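Tryptophan synthase alpha chain (Aquifex aeolicus, PDB 2EKC) probably catalyses, as the alpha subunit of tryptophan synthase, the aldol cleavage of indoleglycerol phosphate to indole and glyceraldehyde 3-phosphate. Local coordinates at residues R160-I163 and K164-C167; E199-R202 and E203-K207. All blocks are in the same frame, centred on the assembly; numbering follows the deposited sequence.

Contact 1 of 2, residues R160-I163 and K164-C167; sequences RKRI and KLIC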
ATOM      1  N   ARG A 160      22.977   1.240   6.094  1.00 20.00           N
ATOM      2  CA  ARG A 160      22.667   0.693   7.408  1.00 21.34           C
ATOM      3  C   ARG A 160      22.105   1.784   8.306  1.00 20.06           C
ATOM      4  O   ARG A 160      21.184   1.538   9.080  1.00 20.82           O
ATOM      5  CB  ARG A 160      23.913   0.080   8.057  1.00 22.98           C
ATOM      6  CG  ARG A 160      24.424  -1.171   7.363  1.00 25.71           C
ATOM      7  CD  ARG A 160      25.553  -1.812   8.157  1.00 27.17           C
ATOM      8  NE  ARG A 160      25.100  -2.338   9.444  1.00 27.98           N
ATOM      9  CZ  ARG A 160      24.359  -3.435   9.582  1.00 29.59           C
ATOM     10  NH1 ARG A 160      23.985  -4.126   8.513  1.00 31.18           N
ATOM     11  NH2 ARG A 160      23.992  -3.845  10.788  1.00 28.25           N
ATOM     12  N   LYS A 161      22.659   2.990   8.204  1.00 19.47           N
ATOM     13  CA  LYS A 161      22.178   4.105   9.009  1.00 18.01           C
ATOM     14  C   LYS A 161      20.751   4.463   8.609  1.00 18.70           C
ATOM     15  O   LYS A 161      19.917   4.777   9.463  1.00 17.49           O
ATOM     16  CB  LYS A 161      23.083   5.332   8.842  1.00 19.59           C
ATOM     17  CG  LYS A 161      24.411   5.234   9.583  1.00 23.55           C
ATOM     18  CD  LYS A 161      25.238   6.503   9.406  1.00 23.72           C
ATOM     19  CE  LYS A 161      26.575   6.396  10.123  1.00 26.66           C
ATOM     20  NZ  LYS A 161      27.427   7.594   9.886  1.00 26.32           N
ATOM     21  N   ARG A 162      20.468   4.415   7.310  1.00 17.26           N
ATOM     22  CA  ARG A 162      19.127   4.732   6.829  1.00 18.14           C
ATOM     23  C   ARG A 162      18.137   3.698   7.352  1.00 18.94           C
ATOM     24  O   ARG A 162      17.020   4.036   7.736  1.00 19.76           O
ATOM     25  CB  ARG A 162      19.091   4.751   5.296  1.00 17.83           C
ATOM     26  CG  ARG A 162      17.722   5.116   4.701  1.00 18.86           C
ATOM     27  CD  ARG A 162      17.206   6.430   5.269  1.00 18.91           C
ATOM     28  NE  ARG A 162      18.253   7.448   5.288  1.00 21.61           N
ATOM     29  CZ  ARG A 162      18.131   8.639   5.864  1.00 23.58           C
ATOM     30  NH1 ARG A 162      16.998   8.975   6.469  1.00 22.52           N
ATOM     31  NH2 ARG A 162      19.151   9.486   5.857  1.00 18.70           N
ATOM     32  N   ILE A 163      18.557   2.435   7.360  1.00 19.60           N
ATOM     33  CA  ILE A 163      17.706   1.355   7.839  1.00 19.17           C
ATOM     34  C   ILE A 163      17.283   1.588   9.280  1.00 19.72           C
ATOM     35  O   ILE A 163      16.128   1.362   9.635  1.00 18.22           O
ATOM     36  CB  ILE A 163      18.421  -0.014   7.745  1.00 20.70           C
ATOM     37  CG1 ILE A 163      18.507  -0.455   6.283  1.00 20.24           C
ATOM     38  CG2 ILE A 163      17.672  -1.057   8.573  1.00 20.98           C
ATOM     39  CD1 ILE A 163      19.152  -1.819   6.094  1.00 22.12           C
ATOM     40  N   LYS A 164      18.211   2.041  10.118  1.00 20.20           N
ATOM     41  CA  LYS A 164      17.869   2.288  11.511  1.00 20.83           C
ATOM     42  C   LYS A 164      16.890   3.451  11.637  1.00 20.64           C
ATOM     43  O   LYS A 164      16.027   3.450  12.515  1.00 21.60           O
ATOM     44  CB  LYS A 164      19.120   2.569  12.344  1.00 23.31           C
ATOM     45  CG  LYS A 164      18.811   2.699  13.825  1.00 27.87           C
ATOM     46  CD  LYS A 164      20.071   2.641  14.677  1.00 32.64           C
ATOM     47  CE  LYS A 164      19.724   2.559  16.159  1.00 33.15           C
ATOM     48  NZ  LYS A 164      20.938   2.401  17.009  1.00 35.67           N
ATOM     49  N   LEU A 165      17.021   4.446  10.764  1.00 18.29           N
ATOM     50  CA  LEU A 165      16.117   5.593  10.789  1.00 19.04           C
ATOM     51  C   LEU A 165      14.735   5.160  10.302  1.00 18.46           C
ATOM     52  O   LEU A 165      13.715   5.678  10.751  1.00 19.67           O
ATOM     53  CB  LEU A 165      16.662   6.714   9.903  1.00 18.33           C
ATOM     54  CG  LEU A 165      17.930   7.395  10.422  1.00 19.11           C
ATOM     55  CD1 LEU A 165      18.542   8.259   9.329  1.00 19.09           C
ATOM     56  CD2 LEU A 165      17.589   8.230  11.645  1.00 20.91           C
ATOM     57  N   ILE A 166      14.714   4.208   9.377  1.00 18.65           N
ATOM     58  CA  ILE A 166      13.464   3.680   8.842  1.00 20.24           C
ATOM     59  C   ILE A 166      12.709   2.933   9.949  1.00 21.13           C
ATOM     60  O   ILE A 166      11.509   3.133  10.143  1.00 22.21           O
ATOM     61  CB  ILE A 166      13.738   2.710   7.664  1.00 18.10           C
ATOM     62  CG1 ILE A 166      14.230   3.495   6.448  1.00 19.13           C
ATOM     63  CG2 ILE A 166      12.484   1.925   7.319  1.00 18.84           C
ATOM     64  CD1 ILE A 166      14.659   2.623   5.282  1.00 19.62           C
ATOM     65  N   CYS A 167      13.419   2.081  10.680  1.00 22.41           N
ATOM     66  CA  CYS A 167      12.808   1.306  11.759  1.00 23.90           C
ATOM     67  C   CYS A 167      12.190   2.196  12.837  1.00 24.04           C
ATOM     68  O   CYS A 167      11.057   1.974  13.268  1.00 23.67           O
ATOM     69  CB  CYS A 167      13.851   0.385  12.392  1.00 25.32           C
ATOM     70  SG  CYS A 167      13.166  -0.969  13.404  1.00 30.36           S
TER
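Arg162 sends CG anti to its own N (chi1 -178°), then bends at chi2 and chi3, and this carries its guanidinium to the CD1 methyl of Leu165. Leu165 meets it with CG turned to the backbone N side (chi1 -69°). The touching branch is CD1. It lies over one face of the guanidinium, shifted toward the rim on the NH1 side, with CD1 3.3 Å from Arg162 NH1 and 3.5 Å from Arg162 CZ. The two side chains cross obliquely, and the contact is a methyl group resting on a flat cation. Ile166 meets the root of the same arginine. Its CD1 lies 4.0 Å from Arg162 CG, and its CG1 sits against Arg162 O. With an alanine in place of Ile166, Arg162 CG would probably lose this apolar neighbour and a gap would open beside Arg162 O. These are i to i+3 and i to i+4 contacts along helix 160-169, the helix of the beta-alpha-beta unit between strands 149-154 and 174-177 of the TIM barrel. Backbone i to i+4 hydrogen bonds hold the turn. Ile166 N donates to Arg162 O at 2.8 Å, and Cys167 N donates to Ile163 O at 3.0 Å. Ile163 is buried and packs on Tyr201 and Leu204 of helix 192-204. Arg160 reaches the same helix, where its NH1 forms a salt bridge with Glu200. Cys167 is bonded through SG to Cys205.

Contact 2 of 2, residues E199-R202 and E203-K207; sequences EEYR and ELCDK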
ATOM      1  N   GLU A 199      17.718  -8.900   4.851  1.00 19.52           N
ATOM      2  CA  GLU A 199      18.401  -9.665   5.882  1.00 22.02           C
ATOM      3  C   GLU A 199      19.108  -8.687   6.818  1.00 21.63           C
ATOM      4  O   GLU A 199      19.103  -8.875   8.034  1.00 24.06           O
ATOM      5  CB  GLU A 199      19.387 -10.652   5.244  1.00 22.17           C
ATOM      6  CG  GLU A 199      18.730 -11.509   4.159  1.00 27.68           C
ATOM      7  CD  GLU A 199      19.580 -12.679   3.703  1.00 28.61           C
ATOM      8  OE1 GLU A 199      20.819 -12.535   3.632  1.00 29.19           O
ATOM      9  OE2 GLU A 199      18.999 -13.745   3.399  1.00 30.64           O
ATOM     10  N   GLU A 200      19.711  -7.640   6.253  1.00 21.77           N
ATOM     11  CA  GLU A 200      20.375  -6.619   7.065  1.00 22.30           C
ATOM     12  C   GLU A 200      19.311  -5.970   7.934  1.00 22.48           C
ATOM     13  O   GLU A 200      19.494  -5.773   9.137  1.00 21.87           O
ATOM     14  CB  GLU A 200      21.004  -5.535   6.189  1.00 23.52           C
ATOM     15  CG  GLU A 200      22.381  -5.852   5.646  1.00 26.01           C
ATOM     16  CD  GLU A 200      23.019  -4.646   4.978  1.00 29.88           C
ATOM     17  OE1 GLU A 200      22.621  -4.313   3.842  1.00 28.70           O
ATOM     18  OE2 GLU A 200      23.910  -4.023   5.598  1.00 30.89           O
ATOM     19  N   TYR A 201      18.196  -5.628   7.296  1.00 22.70           N
ATOM     20  CA  TYR A 201      17.069  -4.999   7.972  1.00 21.72           C
ATOM     21  C   TYR A 201      16.647  -5.852   9.167  1.00 21.32           C
ATOM     22  O   TYR A 201      16.399  -5.328  10.253  1.00 20.06           O
ATOM     23  CB  TYR A 201      15.904  -4.850   6.988  1.00 20.89           C
ATOM     24  CG  TYR A 201      14.586  -4.427   7.599  1.00 18.75           C
ATOM     25  CD1 TYR A 201      14.282  -3.081   7.809  1.00 20.19           C
ATOM     26  CD2 TYR A 201      13.628  -5.378   7.941  1.00 19.49           C
ATOM     27  CE1 TYR A 201      13.044  -2.694   8.342  1.00 20.68           C
ATOM     28  CE2 TYR A 201      12.394  -5.005   8.471  1.00 19.49           C
ATOM     29  CZ  TYR A 201      12.107  -3.667   8.666  1.00 20.71           C
ATOM     30  OH  TYR A 201      10.874  -3.310   9.160  1.00 20.31           O
ATOM     31  N   ARG A 202      16.578  -7.164   8.963  1.00 22.37           N
ATOM     32  CA  ARG A 202      16.184  -8.088  10.027  1.00 24.67           C
ATOM     33  C   ARG A 202      17.095  -7.946  11.235  1.00 25.37           C
ATOM     34  O   ARG A 202      16.651  -8.058  12.377  1.00 25.37           O
ATOM     35  CB  ARG A 202      16.242  -9.535   9.537  1.00 24.76           C
ATOM     36  CG  ARG A 202      15.285  -9.865   8.402  1.00 26.43           C
ATOM     37  CD  ARG A 202      13.847  -9.647   8.812  1.00 25.21           C
ATOM     38  NE  ARG A 202      12.918 -10.195   7.827  1.00 26.68           N
ATOM     39  CZ  ARG A 202      11.596 -10.105   7.923  1.00 25.64           C
ATOM     40  NH1 ARG A 202      11.047  -9.487   8.962  1.00 25.02           N
ATOM     41  NH2 ARG A 202      10.825 -10.625   6.978  1.00 24.64           N
ATOM     42  N   GLU A 203      18.374  -7.713  10.962  1.00 26.93           N
ATOM     43  CA  GLU A 203      19.392  -7.553  11.996  1.00 28.79           C
ATOM     44  C   GLU A 203      19.142  -6.309  12.843  1.00 28.89           C
ATOM     45  O   GLU A 203      19.445  -6.282  14.036  1.00 30.25           O
ATOM     46  CB  GLU A 203      20.779  -7.421  11.347  1.00 30.94           C
ATOM     47  CG  GLU A 203      21.238  -8.623  10.527  1.00 33.76           C
ATOM     48  CD  GLU A 203      22.535  -8.356   9.771  1.00 37.12           C
ATOM     49  OE1 GLU A 203      23.510  -7.887  10.396  1.00 39.70           O
ATOM     50  OE2 GLU A 203      22.586  -8.620   8.551  1.00 37.89           O
ATOM     51  N   LEU A 204      18.583  -5.280  12.213  1.00 27.55           N
ATOM     52  CA  LEU A 204      18.348  -4.007  12.878  1.00 26.39           C
ATOM     53  C   LEU A 204      16.904  -3.670  13.202  1.00 25.87           C
ATOM     54  O   LEU A 204      16.648  -2.729  13.948  1.00 23.83           O
ATOM     55  CB  LEU A 204      18.918  -2.886  12.011  1.00 26.68           C
ATOM     56  CG  LEU A 204      20.421  -2.920  11.735  1.00 27.71           C
ATOM     57  CD1 LEU A 204      20.754  -2.054  10.529  1.00 26.90           C
ATOM     58  CD2 LEU A 204      21.165  -2.448  12.974  1.00 28.26           C
ATOM     59  N   CYS A 205      15.962  -4.433  12.659  1.00 25.17           N
ATOM     60  CA  CYS A 205      14.559  -4.117  12.872  1.00 25.03           C
ATOM     61  C   CYS A 205      13.654  -5.326  13.033  1.00 25.00           C
ATOM     62  O   CYS A 205      13.802  -6.316  12.324  1.00 26.43           O
ATOM     63  CB  CYS A 205      14.072  -3.277  11.698  1.00 24.72           C
ATOM     64  SG  CYS A 205      12.561  -2.329  12.012  1.00 24.16           S
ATOM     65  N   ASP A 206      12.700  -5.225  13.953  1.00 23.98           N
ATOM     66  CA  ASP A 206      11.759  -6.310  14.196  1.00 24.98           C
ATOM     67  C   ASP A 206      10.385  -6.064  13.573  1.00 24.32           C
ATOM     68  O   ASP A 206       9.518  -6.940  13.600  1.00 23.93           O
ATOM     69  CB  ASP A 206      11.602  -6.539  15.700  1.00 27.86           C
ATOM     70  CG  ASP A 206      12.857  -7.105  16.333  1.00 32.31           C
ATOM     71  OD1 ASP A 206      13.325  -8.169  15.870  1.00 31.53           O
ATOM     72  OD2 ASP A 206      13.376  -6.489  17.290  1.00 36.23           O
ATOM     73  N   LYS A 207      10.183  -4.879  13.006  1.00 20.51           N
ATOM     74  CA  LYS A 207       8.892  -4.559  12.405  1.00 20.07           C
ATOM     75  C   LYS A 207       8.717  -5.241  11.046  1.00 18.50           C
ATOM     76  O   LYS A 207       9.663  -5.349  10.269  1.00 18.12           O
ATOM     77  CB  LYS A 207       8.745  -3.043  12.255  1.00 20.82           C
ATOM     78  CG  LYS A 207       8.955  -2.276  13.557  1.00 23.02           C
ATOM     79  CD  LYS A 207       8.422  -0.859  13.452  1.00 26.61           C
ATOM     80  CE  LYS A 207       8.570  -0.107  14.768  1.00 27.10           C
ATOM     81  NZ  LYS A 207       9.982   0.260  15.046  1.00 30.39           N
TER
HETATM   82  O   HOH W   1      11.588  -7.316  10.916  1.00 18.48           O
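Tyr201 leaves the last full turn of helix 192-204 and reaches over Cys205 to the carbonyl of Lys207. Its CB carries CG anti to the backbone N (chi1 170°), which sends the ring along the chain's exit from the helix. CD1 and CE1 lie under Cys205 CB, with Tyr201 CE1 to Cys205 CB 3.6 Å. That CB lies over one ring face, 3.7 Å from the Tyr201 centroid, in a CH-pi contact. Cys205 SG stands obliquely to the same ring, 3.6 Å from Tyr201 CZ. At the tip, Tyr201 OH donates to Lys207 O at 2.6 Å. The acceptor lies in the ring plane, but the hydroxyl approaches from above the carbonyl plane. This is the C-terminal end of a barrel helix, where Cys205 is the first residue to leave helical angles and the chain turns toward strand 209-212. Thr174 OG1 also bonds the hydroxyl, and Phe176 meets the ring edge-to-face. One water accepts from Arg202 NH1 at 3.0 Å and donates to both Cys205 O and Lys207 O. Arg202 NH1 also forms a salt bridge with Asp229.

Overall arrangement
From the N terminus, the chain leaves strand 149-154 and enters helix 160-169, where contact 1 lies within a single helix. It then runs through strand 174-177 into helix 192-204, and contact 2 forms where that helix ends and the chain turns toward strand 209-212. Neither contact closes a long loop. They lie in series, with no nesting or crossing, and their centres are about 9 Å apart. A disulfide, Cys167 SG to Cys205 SG at 2.0 Å, ties helix 160-169 to the chain just beyond the end of helix 192-204. A probable hydrogen bond from Lys207 NZ to Cys167 O adds to it. Both contacts lie away from the predicted catalytic residues Glu49 and Asp60.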